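Local atomic coordinates of hypothetical protein AGR_L_1239 (Agrobacterium tumefaciens str. C58, PDB entry 1VQS), a protein that is of unknown function but belongs to the NIPSNAP family and adopts a ferredoxin-like fold of the dimeric alpha-beta barrel clan. Residues I17-L22 and I60-H65. Numbering follows the deposited sequence.
Sequences IRTYRL and INEIVH
Strands 17-22 and 62-65 run antiparallel as the two central strands of the ferredoxin-like sheet, with Arg18-His65 and Tyr20-Ile63 as hydrogen-bonded pairs. A fifth backbone bond, Leu22 N to Asn61 O (2.8 Å), extends the pairing into the turn before strand 62-65. Arg18, Tyr20 and His65 share one face. Arg18 leaves the backbone with CG anti to the carbonyl carbon, and its CB sits over one face of the His65 imidazole, a CH-pi contact 4.0 Å from the ring centroid. Arg18 CD passes His65 CE1 at 3.6 Å. A bend at chi3 (66°) then swings the guanidinium toward Tyr20: Arg18 NE donates to Tyr20 OH (2.9 Å), which lies in the guanidinium plane, while NH1 forms a salt bridge with Glu16. His65, its CG set between the backbone N and C (chi1 53°), turns its ring edge to the Tyr20 face in an offset T-shaped pair, planes at 75°. Its ND1 accepts from Trp67 NE1. On the other face, Val64 lies beside Ile17 and Thr19. The phenol oxygen thus accepts from a buried, probably cationic arginine, which would polarise the hydroxyl; with ND1 an acceptor, this is consistent with a neutral imidazole protonated on NE2.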
loop_
_atom_site.group_PDB
_atom_site.type_symbol
_atom_site.label_atom_id
_atom_site.label_comp_id
_atom_site.label_asym_id
_atom_site.label_seq_id
_atom_site.Cartn_x
_atom_site.Cartn_y
_atom_site.Cartn_z
ATOM N N ILE B 17 4.860 5.759 -18.357
ATOM C CA ILE B 17 5.556 4.660 -17.703
ATOM C C ILE B 17 4.500 3.646 -17.292
ATOM O O ILE B 17 3.576 3.973 -16.549
ATOM C CB ILE B 17 6.327 5.153 -16.474
ATOM C CG1 ILE B 17 7.345 6.231 -16.885
ATOM C CG2 ILE B 17 7.006 3.957 -15.740
ATOM C CD1 ILE B 17 8.204 6.734 -15.717
ATOM N N ARG B 18 4.626 2.435 -17.843
ATOM C CA ARG B 18 3.700 1.320 -17.597
ATOM C C ARG B 18 4.420 0.290 -16.736
ATOM O O ARG B 18 5.507 -0.149 -17.098
ATOM C CB ARG B 18 3.261 0.705 -18.926
ATOM C CG ARG B 18 2.531 1.674 -19.808
ATOM C CD ARG B 18 2.018 1.074 -21.081
ATOM N NE ARG B 18 0.979 0.070 -20.870
ATOM C CZ ARG B 18 -0.330 0.308 -20.807
ATOM N NH1 ARG B 18 -0.818 1.528 -20.848
ATOM N NH2 ARG B 18 -1.173 -0.701 -20.659
ATOM N N THR B 19 3.811 -0.102 -15.621
ATOM C CA THR B 19 4.440 -0.978 -14.663
ATOM C C THR B 19 3.495 -2.153 -14.452
ATOM O O THR B 19 2.328 -1.970 -14.085
ATOM C CB THR B 19 4.705 -0.249 -13.318
ATOM O OG1 THR B 19 5.543 0.897 -13.552
ATOM C CG2 THR B 19 5.393 -1.194 -12.354
ATOM N N TYR B 20 4.010 -3.370 -14.672
ATOM C CA TYR B 20 3.226 -4.619 -14.525
ATOM C C TYR B 20 3.870 -5.479 -13.468
ATOM O O TYR B 20 5.105 -5.656 -13.475
ATOM C CB TYR B 20 3.186 -5.450 -15.822
ATOM C CG TYR B 20 2.725 -4.746 -17.072
ATOM C CD1 TYR B 20 1.873 -3.672 -17.003
ATOM C CD2 TYR B 20 3.084 -5.213 -18.346
ATOM C CE1 TYR B 20 1.415 -3.030 -18.145
ATOM C CE2 TYR B 20 2.623 -4.574 -19.492
ATOM C CZ TYR B 20 1.777 -3.485 -19.367
ATOM O OH TYR B 20 1.305 -2.781 -20.476
ATOM N N ARG B 21 3.033 -6.088 -12.630
ATOM C CA ARG B 21 3.449 -7.188 -11.791
ATOM C C ARG B 21 2.988 -8.474 -12.432
ATOM O O ARG B 21 1.795 -8.665 -12.638
ATOM C CB ARG B 21 2.876 -7.092 -10.376
ATOM C CG ARG B 21 3.437 -8.162 -9.438
ATOM C CD ARG B 21 2.674 -8.189 -8.136
ATOM N NE ARG B 21 1.487 -9.032 -8.222
ATOM C CZ ARG B 21 0.395 -8.840 -7.501
ATOM N NH1 ARG B 21 0.312 -7.821 -6.675
ATOM N NH2 ARG B 21 -0.602 -9.688 -7.595
ATOM N N LEU B 22 3.928 -9.346 -12.787
ATOM C CA LEU B 22 3.587 -10.611 -13.388
ATOM C C LEU B 22 3.324 -11.718 -12.376
ATOM O O LEU B 22 3.752 -11.671 -11.227
ATOM C CB LEU B 22 4.698 -11.109 -14.339
ATOM C CG LEU B 22 5.222 -10.114 -15.373
ATOM C CD1 LEU B 22 6.136 -10.836 -16.376
ATOM C CD2 LEU B 22 4.099 -9.437 -16.113
ATOM N N ILE B 60 9.877 -7.964 -7.316
ATOM C CA ILE B 60 10.212 -9.084 -8.169
ATOM C C ILE B 60 9.032 -9.331 -9.120
ATOM O O ILE B 60 7.889 -8.934 -8.852
ATOM C CB ILE B 60 10.574 -10.338 -7.285
ATOM C CG1 ILE B 60 11.876 -10.066 -6.530
ATOM C CG2 ILE B 60 10.698 -11.653 -8.072
ATOM C CD1 ILE B 60 12.164 -11.080 -5.474
ATOM N N ASN B 61 9.323 -9.964 -10.254
ATOM C CA ASN B 61 8.332 -10.236 -11.298
ATOM C C ASN B 61 7.782 -8.966 -11.933
ATOM O O ASN B 61 6.636 -8.945 -12.374
ATOM C CB ASN B 61 7.170 -11.074 -10.756
ATOM C CG ASN B 61 7.625 -12.376 -10.136
ATOM O OD1 ASN B 61 8.286 -13.187 -10.779
ATOM N ND2 ASN B 61 7.284 -12.587 -8.867
ATOM N N GLU B 62 8.574 -7.902 -11.978
ATOM C CA GLU B 62 8.087 -6.631 -12.499
ATOM C C GLU B 62 8.625 -6.318 -13.887
ATOM O O GLU B 62 9.806 -6.524 -14.189
ATOM C CB GLU B 62 8.432 -5.492 -11.546
ATOM C CG GLU B 62 7.796 -4.153 -11.905
ATOM C CD GLU B 62 8.100 -3.065 -10.897
ATOM O OE1 GLU B 62 9.201 -2.464 -11.004
ATOM O OE2 GLU B 62 7.239 -2.845 -10.036
ATOM N N ILE B 63 7.734 -5.790 -14.720
ATOM C CA ILE B 63 8.046 -5.212 -16.036
ATOM C C ILE B 63 7.784 -3.704 -15.984
ATOM O O ILE B 63 6.748 -3.291 -15.470
ATOM C CB ILE B 63 7.192 -5.856 -17.140
ATOM C CG1 ILE B 63 7.527 -7.348 -17.285
ATOM C CG2 ILE B 63 7.388 -5.142 -18.497
ATOM C CD1 ILE B 63 8.910 -7.665 -17.765
ATOM N N VAL B 64 8.698 -2.889 -16.510
ATOM C CA VAL B 64 8.444 -1.465 -16.707
ATOM C C VAL B 64 8.771 -1.118 -18.131
ATOM O O VAL B 64 9.856 -1.434 -18.605
ATOM C CB VAL B 64 9.302 -0.623 -15.806
ATOM C CG1 VAL B 64 9.223 0.874 -16.199
ATOM C CG2 VAL B 64 8.887 -0.784 -14.358
ATOM N N HIS B 65 7.834 -0.512 -18.843
ATOM C CA HIS B 65 8.154 -0.018 -20.168
ATOM C C HIS B 65 7.673 1.409 -20.311
ATOM O O HIS B 65 6.716 1.814 -19.660
ATOM C CB HIS B 65 7.711 -0.950 -21.314
ATOM C CG HIS B 65 6.268 -1.371 -21.312
ATOM N ND1 HIS B 65 5.368 -0.998 -22.295
ATOM C CD2 HIS B 65 5.603 -2.219 -20.502
ATOM C CE1 HIS B 65 4.210 -1.582 -22.066
ATOM N NE2 HIS B 65 4.319 -2.327 -20.986
#